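Local coordinates for protein thiamine-monophosphate kinase (Stenotrophomonas maltophilia, PDB 6XEP) that probably catalyses the ATP-dependent phosphorylation of thiamine monophosphate to thiamine diphosphate, the active form of vitamin B1, at residues D28-G33 with A39-R44; V78-L83 with H121-I126; D248-S253 with D267-G272. One frame throughout, in Å; residues are numbered along the deposited sequence. Where two conformers were deposited one is given.

How the contacts relate
Following the chain from the N terminus, contact 1 closes a short loop of five residues and makes a two-stranded hairpin. Contact 2 opens after it has closed and spans 37 residues, bringing helix 68-85 against the lead-in to strand 124-132. Contact 3 then closes a 13-residue, mostly helical link far along the chain, in the PurM-like C-terminal domain. The three follow in series; none nests in or crosses another. Contacts 1 and 2 touch, since Ile-30, Ala-39 and Leu-41 pack on Ala-124 or Ile-126, so the hairpin is tied to strand 124-132, the outermost strand of the N-terminal sheet within this chain. Contact 3 lies apart, its centre about 26 Å from that of contact 2.

Contact 1: D28-G33 with A39-R44; sequences DDILLG and ALLQPR. With NA (sodium ion), chain D.
Leu-31 and Leu-40 lie side by side and point the same way, with Leu-31 CD2 3.7 Å from Leu-40 CD1. The branches start from neighbouring CB atoms, 4.1 Å between Leu-31 CB and Leu-40 CB, and differing first torsions, CG anti to the backbone N in Leu-31 (chi1 -157°) but to the carbonyl carbon in Leu-40, lead them to meet again at these methyls. On the other face Ile-30 and Leu-41 also run alongside each other. Ile-30 CG2 reaches Leu-41 CD2 at 4.1 Å and touches the methyl of Ala-39 as well, while Leu-32 lays CB and CD1 against Ala-39. These pairs belong to a small antiparallel beta hairpin, in which Leu-31 and Leu-40 form the hydrogen-bonded pair and Ile-30 and Leu-41 the non-hydrogen-bonded one. Leu-31 N gives a nearly straight bond to Leu-40 O (2.9 Å), Leu-40 N returns one to Leu-31 O (3.0 Å), and Gln-42 N reaches Asp-29 O at 2.9 Å. The carbonyl of Ile-30 instead binds a sodium ion, O to metal 2.3 Å, which Thr-24 O, Arg-27 O and a water also bind. That water also accepts a bond from Leu-32 N. Asp-29 OD1 is in a salt bridge with Arg-27 NE and OD2 in a hydrogen bond with Trp-92 NE1. Ile-30 and Leu-41 rest on Trp-92 and Ile-126; the second subunit receives Leu-40 on its Val-50 and is hydrogen-bonded to the backbone of Leu-41.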
ATOM      1  N   ASP A  28      11.155 -19.619  -1.715  1.00 23.87           N
ATOM      2  CA  ASP A  28      12.527 -19.450  -1.250  0.57 27.45           C
ATOM      3  C   ASP A  28      12.969 -17.989  -1.202  1.00 26.87           C
ATOM      4  O   ASP A  28      14.032 -17.701  -0.639  1.00 30.76           O
ATOM      5  CB  ASP A  28      13.490 -20.250  -2.134  0.57 30.69           C
ATOM      6  CG  ASP A  28      13.282 -21.750  -2.024  0.57 32.76           C
ATOM      7  OD1 ASP A  28      12.496 -22.202  -1.162  0.57 30.28           O
ATOM      8  OD2 ASP A  28      13.919 -22.480  -2.813  0.57 41.48           O
ATOM      9  N   ASP A  29      12.193 -17.064  -1.774  1.00 22.83           N
ATOM     10  CA  ASP A  29      12.525 -15.640  -1.777  1.00 23.40           C
ATOM     11  C   ASP A  29      11.864 -14.877  -0.634  1.00 19.88           C
ATOM     12  O   ASP A  29      11.961 -13.647  -0.582  1.00 21.26           O
ATOM     13  CB  ASP A  29      12.121 -14.994  -3.109  1.00 20.68           C
ATOM     14  CG  ASP A  29      10.647 -15.177  -3.416  1.00 20.59           C
ATOM     15  OD1 ASP A  29      10.144 -16.308  -3.236  1.00 23.37           O
ATOM     16  OD2 ASP A  29      10.002 -14.200  -3.837  1.00 22.30           O
ATOM     17  N   ILE A  30      11.187 -15.571   0.273  1.00 17.53           N
ATOM     18  CA  ILE A  30      10.474 -14.941   1.378  1.00 17.63           C
ATOM     19  C   ILE A  30      10.876 -15.650   2.659  1.00 20.46           C
ATOM     20  O   ILE A  30      10.678 -16.864   2.787  1.00 23.76           O
ATOM     21  CB  ILE A  30       8.957 -15.023   1.199  1.00 17.12           C
ATOM     22  CG1 ILE A  30       8.542 -14.490  -0.177  1.00 15.06           C
ATOM     23  CG2 ILE A  30       8.245 -14.318   2.352  1.00 16.61           C
ATOM     24  CD1 ILE A  30       7.086 -14.590  -0.430  1.00 16.99           C
ATOM     25  N   LEU A  31      11.418 -14.905   3.604  1.00 18.41           N
ATOM     26  CA  LEU A  31      11.781 -15.442   4.910  1.00 20.47           C
ATOM     27  C   LEU A  31      10.723 -14.953   5.894  1.00 24.75           C
ATOM     28  O   LEU A  31      10.657 -13.756   6.189  1.00 19.59           O
ATOM     29  CB  LEU A  31      13.179 -14.978   5.304  1.00 26.82           C
ATOM     30  CG  LEU A  31      14.000 -15.758   6.315  1.00 37.44           C
ATOM     31  CD1 LEU A  31      14.272 -17.166   5.797  1.00 38.98           C
ATOM     32  CD2 LEU A  31      15.309 -15.013   6.595  1.00 41.66           C
ATOM     33  N   LEU A  32       9.879 -15.867   6.378  1.00 21.61           N
ATOM     34  CA  LEU A  32       8.810 -15.494   7.313  1.00 23.82           C
ATOM     35  C   LEU A  32       8.542 -16.698   8.226  1.00 28.79           C
ATOM     36  O   LEU A  32       7.748 -17.580   7.898  1.00 36.26           O
ATOM     37  CB  LEU A  32       7.548 -15.056   6.592  1.00 25.59           C
ATOM     38  CG  LEU A  32       6.411 -14.658   7.539  1.00 26.78           C
ATOM     39  CD1 LEU A  32       6.858 -13.512   8.461  1.00 28.98           C
ATOM     40  CD2 LEU A  32       5.141 -14.287   6.778  1.00 26.78           C
ATOM     41  N   GLY A  33       9.196 -16.712   9.359  1.00 34.62           N
ATOM     42  CA  GLY A  33       9.040 -17.820  10.277  1.00 38.70           C
ATOM     43  C   GLY A  33       7.855 -17.647  11.200  1.00 36.56           C
ATOM     44  O   GLY A  33       7.220 -16.590  11.254  1.00 28.86           O
ATOM     45  N   ALA A  39       8.248 -10.037   7.126  1.00 16.04           N
ATOM     46  CA  ALA A  39       8.925 -10.893   6.167  1.00 17.55           C
ATOM     47  C   ALA A  39      10.155 -10.193   5.602  1.00 21.75           C
ATOM     48  O   ALA A  39      10.163  -8.978   5.396  1.00 20.30           O
ATOM     49  CB  ALA A  39       7.986 -11.268   5.030  1.00 15.08           C
ATOM     50  N   LEU A  40      11.194 -10.970   5.347  1.00 17.43           N
ATOM     51  CA  LEU A  40      12.355 -10.483   4.611  1.00 18.00           C
ATOM     52  C   LEU A  40      12.230 -10.998   3.185  1.00 18.99           C
ATOM     53  O   LEU A  40      12.087 -12.207   2.974  1.00 17.63           O
ATOM     54  CB  LEU A  40      13.659 -10.954   5.253  1.00 23.36           C
ATOM     55  CG  LEU A  40      13.875 -10.568   6.718  1.00 26.07           C
ATOM     56  CD1 LEU A  40      15.010 -11.369   7.317  1.00 33.30           C
ATOM     57  CD2 LEU A  40      14.196  -9.111   6.800  1.00 33.72           C
ATOM     58  N   LEU A  41      12.275 -10.092   2.209  1.00 18.35           N
ATOM     59  CA  LEU A  41      12.105 -10.454   0.809  1.00 20.14           C
ATOM     60  C   LEU A  41      13.431 -10.368   0.060  1.00 21.03           C
ATOM     61  O   LEU A  41      14.234  -9.451   0.292  1.00 21.60           O
ATOM     62  CB  LEU A  41      11.087  -9.545   0.135  1.00 15.73           C
ATOM     63  CG  LEU A  41       9.853  -9.264   0.997  1.00 17.04           C
ATOM     64  CD1 LEU A  41       9.031  -8.146   0.386  1.00 17.12           C
ATOM     65  CD2 LEU A  41       9.033 -10.528   1.160  1.00 14.84           C
ATOM     66  N   GLN A  42      13.655 -11.328  -0.842  1.00 18.67           N
ATOM     67  CA  GLN A  42      14.875 -11.360  -1.644  1.00 19.40           C
ATOM     68  C   GLN A  42      14.548 -11.056  -3.102  1.00 24.90           C
ATOM     69  O   GLN A  42      14.037 -11.935  -3.819  1.00 23.29           O
ATOM     70  CB  GLN A  42      15.571 -12.717  -1.527  1.00 28.23           C
ATOM     71  CG  GLN A  42      16.916 -12.763  -2.243  1.00 28.48           C
ATOM     72  CD  GLN A  42      17.873 -11.699  -1.744  1.00 32.78           C
ATOM     73  OE1 GLN A  42      18.350 -11.761  -0.612  1.00 36.86           O
ATOM     74  NE2 GLN A  42      18.158 -10.712  -2.588  1.00 37.70           N
ATOM     75  N   PRO A  43      14.806  -9.845  -3.590  1.00 21.13           N
ATOM     76  CA  PRO A  43      14.554  -9.551  -5.004  1.00 27.30           C
ATOM     77  C   PRO A  43      15.534 -10.314  -5.877  1.00 34.29           C
ATOM     78  O   PRO A  43      16.579 -10.778  -5.419  1.00 31.83           O
ATOM     79  CB  PRO A  43      14.786  -8.038  -5.112  1.00 28.92           C
ATOM     80  CG  PRO A  43      14.823  -7.537  -3.674  1.00 34.13           C
ATOM     81  CD  PRO A  43      15.344  -8.679  -2.872  1.00 29.17           C
ATOM     82  N   ARG A  44      15.194 -10.442  -7.157  1.00 30.37           N
ATOM     83  CA  ARG A  44      16.200 -10.932  -8.098  1.00 35.62           C
ATOM     84  C   ARG A  44      17.175  -9.809  -8.433  1.00 32.05           C
ATOM     85  O   ARG A  44      16.768  -8.694  -8.784  1.00 36.09           O
ATOM     86  CB  ARG A  44      15.555 -11.496  -9.361  1.00 35.31           C
ATOM     87  CG  ARG A  44      14.618 -12.681  -9.081  1.00 37.48           C
ATOM     88  CD  ARG A  44      14.118 -13.279 -10.389  1.00 43.57           C
ATOM     89  NE  ARG A  44      13.260 -14.444 -10.207  1.00 52.20           N
ATOM     90  CZ  ARG A  44      12.714 -15.128 -11.212  1.00 54.08           C
ATOM     91  NH1 ARG A  44      11.940 -16.177 -10.959  1.00 60.32           N
ATOM     92  NH2 ARG A  44      12.935 -14.765 -12.472  1.00 50.59           N
TER
HETATM   93 NA    NA D 403      10.129 -19.061   2.610  1.00 24.65          NA
HETATM   94  O   HOH W   1       9.454 -18.845   5.322  0.52 24.65           O

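Contact 2: V78-L83 with H121-I126; sequences VNLSDL and HDIALI
Helix 68-85 lies over the mixed four-stranded sheet of the N-terminal domain, and here its Leu-80 meets His-121 and Ile-123, just ahead of strand 124-132. The two methyls of Leu-80 divide the work. CD1 approaches the imidazole of His-121 obliquely and stands 3.7 Å from its CD2; CD2 meets the Ile-123 CD1 methyl at 3.9 Å. With CG anti to the carbonyl carbon (chi1 -70°) and an extended chi2, the leucine fork reaches out from the helix to both partners. Ile-123 is extended as well, CG1 being anti to its backbone N (chi1 -173°), and the two side chains run antiparallel past one another, their methyls meeting in passing. A helix thus packs on the lead-in to the outer strand in a PurM-like N-terminal domain: Ile-123 also leans on Cys-93 of the adjoining strand 89-99 and Ala-141 of strand 136-145, the next one over, and Leu-80 on Pro-90 and Pro-206. Another side of the same helical segment carries Asp-82, a predicted magnesium ligand, whose carboxylate lies close to those of Asp-54 and Asp-223, an acidic cluster consistent with metal binding. Nearby, Asn-79 ND2 is hydrogen-bonded to Thr-52 OG1, and Ser-81 OG is hydrogen-bonded to Asp-223 OD2.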
ATOM      1  N   VAL A  78      -7.394  -5.957  -9.636  1.00 13.20           N
ATOM      2  CA  VAL A  78      -7.056  -4.639 -10.176  1.00 15.77           C
ATOM      3  C   VAL A  78      -5.541  -4.468 -10.255  1.00 13.75           C
ATOM      4  O   VAL A  78      -4.995  -4.014 -11.264  1.00 14.34           O
ATOM      5  CB  VAL A  78      -7.707  -3.530  -9.330  1.00 16.15           C
ATOM      6  CG1 VAL A  78      -7.278  -2.177  -9.862  1.00 17.50           C
ATOM      7  CG2 VAL A  78      -9.212  -3.672  -9.389  1.00 15.57           C
ATOM      8  N   ASN A  79      -4.840  -4.842  -9.186  1.00 13.65           N
ATOM      9  CA  ASN A  79      -3.390  -4.674  -9.150  1.00 14.35           C
ATOM     10  C   ASN A  79      -2.688  -5.620 -10.107  1.00 17.33           C
ATOM     11  O   ASN A  79      -1.691  -5.252 -10.746  1.00 14.17           O
ATOM     12  CB  ASN A  79      -2.893  -4.903  -7.729  1.00 13.32           C
ATOM     13  CG  ASN A  79      -3.227  -3.761  -6.829  1.00 21.86           C
ATOM     14  OD1 ASN A  79      -4.322  -3.695  -6.267  1.00 24.09           O
ATOM     15  ND2 ASN A  79      -2.301  -2.821  -6.704  1.00 24.39           N
ATOM     16  N   LEU A  80      -3.156  -6.866 -10.175  1.00 12.23           N
ATOM     17  CA  LEU A  80      -2.547  -7.814 -11.088  1.00 12.02           C
ATOM     18  C   LEU A  80      -2.746  -7.384 -12.533  1.00 13.88           C
ATOM     19  O   LEU A  80      -1.875  -7.617 -13.373  1.00 14.57           O
ATOM     20  CB  LEU A  80      -3.125  -9.205 -10.858  1.00 13.24           C
ATOM     21  CG  LEU A  80      -2.721  -9.878  -9.552  1.00 13.96           C
ATOM     22  CD1 LEU A  80      -3.393 -11.252  -9.423  1.00 14.87           C
ATOM     23  CD2 LEU A  80      -1.184 -10.003  -9.464  1.00 15.57           C
ATOM     24  N   SER A  81      -3.894  -6.779 -12.836  1.00 15.35           N
ATOM     25  CA  SER A  81      -4.121  -6.287 -14.188  1.00 11.31           C
ATOM     26  C   SER A  81      -3.148  -5.154 -14.523  1.00 15.53           C
ATOM     27  O   SER A  81      -2.660  -5.062 -15.658  1.00 16.79           O
ATOM     28  CB  SER A  81      -5.567  -5.828 -14.331  1.00 13.02           C
ATOM     29  OG  SER A  81      -5.779  -5.345 -15.642  1.00 16.77           O
ATOM     30  N   ASP A  82      -2.865  -4.286 -13.542  1.00 13.83           N
ATOM     31  CA  ASP A  82      -1.860  -3.236 -13.712  0.53 17.02           C
ATOM     32  C   ASP A  82      -0.495  -3.846 -14.014  1.00 15.83           C
ATOM     33  O   ASP A  82       0.224  -3.398 -14.914  1.00 15.77           O
ATOM     34  CB  ASP A  82      -1.754  -2.382 -12.441  0.53 18.37           C
ATOM     35  CG  ASP A  82      -3.025  -1.613 -12.098  0.53 21.92           C
ATOM     36  OD1 ASP A  82      -3.944  -1.500 -12.929  0.53 22.12           O
ATOM     37  OD2 ASP A  82      -3.084  -1.104 -10.952  0.53 24.07           O
ATOM     38  N   LEU A  83      -0.111  -4.866 -13.234  1.00 14.46           N
ATOM     39  CA  LEU A  83       1.174  -5.522 -13.455  1.00 12.22           C
ATOM     40  C   LEU A  83       1.204  -6.217 -14.805  1.00 13.08           C
ATOM     41  O   LEU A  83       2.238  -6.230 -15.474  1.00 14.43           O
ATOM     42  CB  LEU A  83       1.458  -6.537 -12.346  1.00 15.03           C
ATOM     43  CG  LEU A  83       1.788  -5.928 -10.983  1.00 16.35           C
ATOM     44  CD1 LEU A  83       2.085  -7.028  -9.988  1.00 19.17           C
ATOM     45  CD2 LEU A  83       2.977  -4.981 -11.107  1.00 15.42           C
ATOM     46  N   HIS A 121      -1.438 -16.911  -9.498  1.00 18.90           N
ATOM     47  CA  HIS A 121      -0.411 -16.089 -10.128  1.00 22.22           C
ATOM     48  C   HIS A 121       0.850 -16.026  -9.291  1.00 24.74           C
ATOM     49  O   HIS A 121       1.749 -15.224  -9.582  1.00 21.48           O
ATOM     50  CB  HIS A 121      -0.984 -14.708 -10.413  1.00 17.27           C
ATOM     51  CG  HIS A 121      -2.137 -14.762 -11.359  1.00 20.97           C
ATOM     52  ND1 HIS A 121      -1.991 -15.147 -12.677  1.00 26.06           N
ATOM     53  CD2 HIS A 121      -3.461 -14.568 -11.166  1.00 20.04           C
ATOM     54  CE1 HIS A 121      -3.176 -15.149 -13.262  1.00 20.07           C
ATOM     55  NE2 HIS A 121      -4.082 -14.794 -12.371  1.00 22.18           N
ATOM     56  N   ASP A 122       0.930 -16.882  -8.272  1.00 18.24           N
ATOM     57  CA  ASP A 122       2.104 -16.999  -7.414  0.59 22.15           C
ATOM     58  C   ASP A 122       2.522 -15.643  -6.855  1.00 20.75           C
ATOM     59  O   ASP A 122       3.707 -15.316  -6.791  1.00 19.94           O
ATOM     60  CB  ASP A 122       3.262 -17.664  -8.156  0.59 24.02           C
ATOM     61  CG  ASP A 122       3.004 -19.136  -8.436  0.59 28.89           C
ATOM     62  OD1 ASP A 122       2.266 -19.773  -7.661  0.59 33.15           O
ATOM     63  OD2 ASP A 122       3.542 -19.659  -9.429  0.59 35.73           O
ATOM     64  N   ILE A 123       1.542 -14.839  -6.450  1.00 16.96           N
ATOM     65  CA  ILE A 123       1.846 -13.603  -5.733  1.00 15.69           C
ATOM     66  C   ILE A 123       1.556 -13.844  -4.256  1.00 17.96           C
ATOM     67  O   ILE A 123       0.511 -14.404  -3.900  1.00 16.85           O
ATOM     68  CB  ILE A 123       1.074 -12.390  -6.295  1.00 15.06           C
ATOM     69  CG1 ILE A 123       1.576 -11.100  -5.622  1.00 13.50           C
ATOM     70  CG2 ILE A 123      -0.447 -12.532  -6.118  1.00 14.61           C
ATOM     71  CD1 ILE A 123       0.958  -9.769  -6.179  1.00 12.64           C
ATOM     72  N   ALA A 124       2.503 -13.484  -3.399  1.00 14.70           N
ATOM     73  CA  ALA A 124       2.439 -13.822  -1.982  1.00 13.05           C
ATOM     74  C   ALA A 124       2.106 -12.582  -1.163  1.00 14.42           C
ATOM     75  O   ALA A 124       2.825 -11.580  -1.227  1.00 14.55           O
ATOM     76  CB  ALA A 124       3.758 -14.432  -1.515  1.00 13.84           C
ATOM     77  N   LEU A 125       1.024 -12.658  -0.380  1.00 15.25           N
ATOM     78  CA  LEU A 125       0.738 -11.627   0.612  1.00 12.33           C
ATOM     79  C   LEU A 125       1.799 -11.702   1.708  1.00 14.44           C
ATOM     80  O   LEU A 125       1.957 -12.751   2.335  1.00 15.09           O
ATOM     81  CB  LEU A 125      -0.664 -11.833   1.189  1.00 14.59           C
ATOM     82  CG  LEU A 125      -1.149 -10.878   2.284  1.00 15.98           C
ATOM     83  CD1 LEU A 125      -1.167  -9.414   1.818  1.00 15.24           C
ATOM     84  CD2 LEU A 125      -2.554 -11.291   2.719  1.00 17.15           C
ATOM     85  N   ILE A 126       2.544 -10.619   1.944  1.00 13.38           N
ATOM     86  CA  ILE A 126       3.643 -10.683   2.902  1.00 16.00           C
ATOM     87  C   ILE A 126       3.522  -9.676   4.034  1.00 16.39           C
ATOM     88  O   ILE A 126       4.402  -9.639   4.899  1.00 20.58           O
ATOM     89  CB  ILE A 126       5.024 -10.560   2.213  1.00 12.35           C
ATOM     90  CG1 ILE A 126       5.095  -9.367   1.237  1.00 16.98           C
ATOM     91  CG2 ILE A 126       5.374 -11.886   1.487  1.00 14.20           C
ATOM     92  CD1 ILE A 126       5.192  -8.008   1.896  1.00 16.45           C
TER

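Contact 3: D248-S253 with D267-G272; sequences DSLPIS and DCALRG
Leu-250 crosses Leu-270 at about a right angle, and the closest approach is between methyls, Leu-250 CD1 to Leu-270 CD2 at 3.6 Å. The same CD1 also touches the Ala-269 methyl, 3.9 Å from its CB. From farther along the loop Ile-252 brings CG1 to that alanine CB at 4.1 Å, and its CD1 lies equally near. Ile-252 CG1 is anti to the carbonyl carbon (chi1 -70°), which swings the ethyl arm toward the helix although the residue's CB does not point there. The small Ala-269 thus takes both loop residues on one methyl. In the PurM-like C-terminal domain this packs the loop between strand 242-245 and helix 254-259 on helix 262-271. Farther out, Leu-250 takes the loop to Leu-228 of helix 228-239 and Ile-304 of strand 301-308, while helix 262-271 meets helix 228-239 through Leu-270 on Leu-229. Ser-253, the N-cap of helix 254-259, bonds Leu-256 N and Asp-170 OD1 through OG. On helix 262-271, Arg-271 NH1 and Asp-267 OD1 form a salt bridge of 2.8 Å, and Asp-267 OD2 pairs with Arg-176. The meeting of loop and helix is apolar and probably depends on fit and exclusion of water, the polar bonds of Ser-253 and Asp-267 lying outside it.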
ATOM      1  N   ASP A 248     -17.315  -2.450 -35.138  1.00 18.19           N
ATOM      2  CA  ASP A 248     -17.960  -3.717 -35.469  1.00 22.92           C
ATOM      3  C   ASP A 248     -17.100  -4.916 -35.078  1.00 23.33           C
ATOM      4  O   ASP A 248     -17.637  -6.014 -34.919  1.00 19.65           O
ATOM      5  CB  ASP A 248     -18.274  -3.809 -36.964  1.00 21.45           C
ATOM      6  CG  ASP A 248     -19.381  -2.851 -37.420  1.00 28.36           C
ATOM      7  OD1 ASP A 248     -20.180  -2.382 -36.590  1.00 30.61           O
ATOM      8  OD2 ASP A 248     -19.446  -2.578 -38.638  1.00 36.72           O
ATOM      9  N   SER A 249     -15.787  -4.730 -34.921  1.00 18.05           N
ATOM     10  CA  SER A 249     -14.843  -5.808 -34.636  1.00 19.64           C
ATOM     11  C   SER A 249     -14.663  -6.082 -33.154  1.00 22.24           C
ATOM     12  O   SER A 249     -13.968  -7.043 -32.792  1.00 17.10           O
ATOM     13  CB  SER A 249     -13.466  -5.483 -35.208  1.00 23.24           C
ATOM     14  OG  SER A 249     -13.549  -5.327 -36.620  1.00 29.48           O
ATOM     15  N   LEU A 250     -15.221  -5.252 -32.296  1.00 16.29           N
ATOM     16  CA  LEU A 250     -14.973  -5.403 -30.875  1.00 14.85           C
ATOM     17  C   LEU A 250     -15.494  -6.760 -30.391  1.00 18.69           C
ATOM     18  O   LEU A 250     -16.561  -7.204 -30.832  1.00 18.69           O
ATOM     19  CB  LEU A 250     -15.661  -4.274 -30.109  1.00 15.59           C
ATOM     20  CG  LEU A 250     -15.149  -2.853 -30.358  1.00 19.54           C
ATOM     21  CD1 LEU A 250     -15.956  -1.869 -29.520  1.00 23.44           C
ATOM     22  CD2 LEU A 250     -13.667  -2.760 -30.041  1.00 18.78           C
ATOM     23  N   PRO A 251     -14.762  -7.453 -29.493  1.00 17.40           N
ATOM     24  CA  PRO A 251     -15.236  -8.735 -28.957  1.00 12.68           C
ATOM     25  C   PRO A 251     -16.325  -8.519 -27.915  1.00 18.67           C
ATOM     26  O   PRO A 251     -16.070  -8.023 -26.817  1.00 21.85           O
ATOM     27  CB  PRO A 251     -13.964  -9.341 -28.337  1.00 15.91           C
ATOM     28  CG  PRO A 251     -13.163  -8.152 -27.938  1.00 18.19           C
ATOM     29  CD  PRO A 251     -13.387  -7.162 -29.059  1.00 16.97           C
ATOM     30  N   ILE A 252     -17.542  -8.917 -28.256  1.00 22.28           N
ATOM     31  CA  ILE A 252     -18.687  -8.725 -27.381  1.00 23.72           C
ATOM     32  C   ILE A 252     -19.207 -10.102 -26.994  1.00 23.69           C
ATOM     33  O   ILE A 252     -19.461 -10.949 -27.866  1.00 22.34           O
ATOM     34  CB  ILE A 252     -19.758  -7.844 -28.057  1.00 25.17           C
ATOM     35  CG1 ILE A 252     -19.217  -6.413 -28.161  1.00 25.07           C
ATOM     36  CG2 ILE A 252     -21.060  -7.852 -27.267  1.00 25.06           C
ATOM     37  CD1 ILE A 252     -20.035  -5.466 -28.987  1.00 31.20           C
ATOM     38  N   SER A 253     -19.342 -10.333 -25.689  1.00 18.98           N
ATOM     39  CA  SER A 253     -19.708 -11.657 -25.215  1.00 19.95           C
ATOM     40  C   SER A 253     -21.139 -12.006 -25.606  1.00 19.40           C
ATOM     41  O   SER A 253     -21.964 -11.139 -25.917  1.00 22.25           O
ATOM     42  CB  SER A 253     -19.550 -11.752 -23.699  1.00 25.02           C
ATOM     43  OG  SER A 253     -20.560 -11.011 -23.041  1.00 19.95           O
ATOM     44  N   ASP A 267     -21.928   0.779 -26.342  1.00 20.65           N
ATOM     45  CA  ASP A 267     -21.381   1.779 -25.437  1.00 21.04           C
ATOM     46  C   ASP A 267     -20.593   1.124 -24.312  1.00 20.63           C
ATOM     47  O   ASP A 267     -19.535   1.623 -23.916  1.00 19.69           O
ATOM     48  CB  ASP A 267     -22.501   2.638 -24.866  1.00 25.46           C
ATOM     49  CG  ASP A 267     -21.979   3.733 -23.981  1.00 35.64           C
ATOM     50  OD1 ASP A 267     -21.157   4.534 -24.474  1.00 41.08           O
ATOM     51  OD2 ASP A 267     -22.369   3.783 -22.797  1.00 46.90           O
ATOM     52  N   CYS A 268     -21.103   0.014 -23.774  1.00 15.85           N
ATOM     53  CA  CYS A 268     -20.356  -0.717 -22.754  1.00 13.95           C
ATOM     54  C   CYS A 268     -19.012  -1.186 -23.284  1.00 18.31           C
ATOM     55  O   CYS A 268     -18.000  -1.119 -22.580  1.00 15.38           O
ATOM     56  CB  CYS A 268     -21.164  -1.915 -22.265  1.00 16.34           C
ATOM     57  SG  CYS A 268     -22.609  -1.507 -21.246  1.00 19.97           S
ATOM     58  N   ALA A 269     -18.988  -1.698 -24.514  1.00 17.52           N
ATOM     59  CA  ALA A 269     -17.743  -2.229 -25.058  1.00 14.73           C
ATOM     60  C   ALA A 269     -16.722  -1.120 -25.303  1.00 15.91           C
ATOM     61  O   ALA A 269     -15.518  -1.330 -25.113  1.00 16.07           O
ATOM     62  CB  ALA A 269     -18.023  -2.984 -26.353  1.00 16.57           C
ATOM     63  N   LEU A 270     -17.189   0.062 -25.734  1.00 13.31           N
ATOM     64  CA  LEU A 270     -16.290   1.170 -26.061  1.00 17.13           C
ATOM     65  C   LEU A 270     -15.831   1.929 -24.826  1.00 17.11           C
ATOM     66  O   LEU A 270     -14.689   2.398 -24.777  1.00 18.73           O
ATOM     67  CB  LEU A 270     -16.977   2.152 -27.011  1.00 15.27           C
ATOM     68  CG  LEU A 270     -17.095   1.685 -28.463  1.00 17.54           C
ATOM     69  CD1 LEU A 270     -18.066   2.585 -29.173  1.00 25.04           C
ATOM     70  CD2 LEU A 270     -15.718   1.695 -29.136  1.00 19.51           C
ATOM     71  N   ARG A 271     -16.719   2.091 -23.840  1.00 18.64           N
ATOM     72  CA  ARG A 271     -16.496   3.017 -22.736  1.00 16.46           C
ATOM     73  C   ARG A 271     -16.779   2.422 -21.359  1.00 18.17           C
ATOM     74  O   ARG A 271     -16.703   3.152 -20.359  1.00 20.94           O
ATOM     75  CB  ARG A 271     -17.362   4.272 -22.926  1.00 21.17           C
ATOM     76  CG  ARG A 271     -16.962   5.103 -24.132  1.00 27.57           C
ATOM     77  CD  ARG A 271     -17.917   6.279 -24.384  1.00 26.23           C
ATOM     78  NE  ARG A 271     -17.792   6.736 -25.766  1.00 31.69           N
ATOM     79  CZ  ARG A 271     -18.499   6.237 -26.775  1.00 29.57           C
ATOM     80  NH1 ARG A 271     -19.401   5.284 -26.547  1.00 35.95           N
ATOM     81  NH2 ARG A 271     -18.316   6.686 -28.003  1.00 40.43           N
ATOM     82  N   GLY A 272     -17.085   1.132 -21.273  1.00 17.15           N
ATOM     83  CA  GLY A 272     -17.464   0.547 -19.993  1.00 17.25           C
ATOM     84  C   GLY A 272     -16.281   0.427 -19.049  1.00 16.65           C
ATOM     85  O   GLY A 272     -15.155   0.152 -19.462  1.00 17.32           O
TER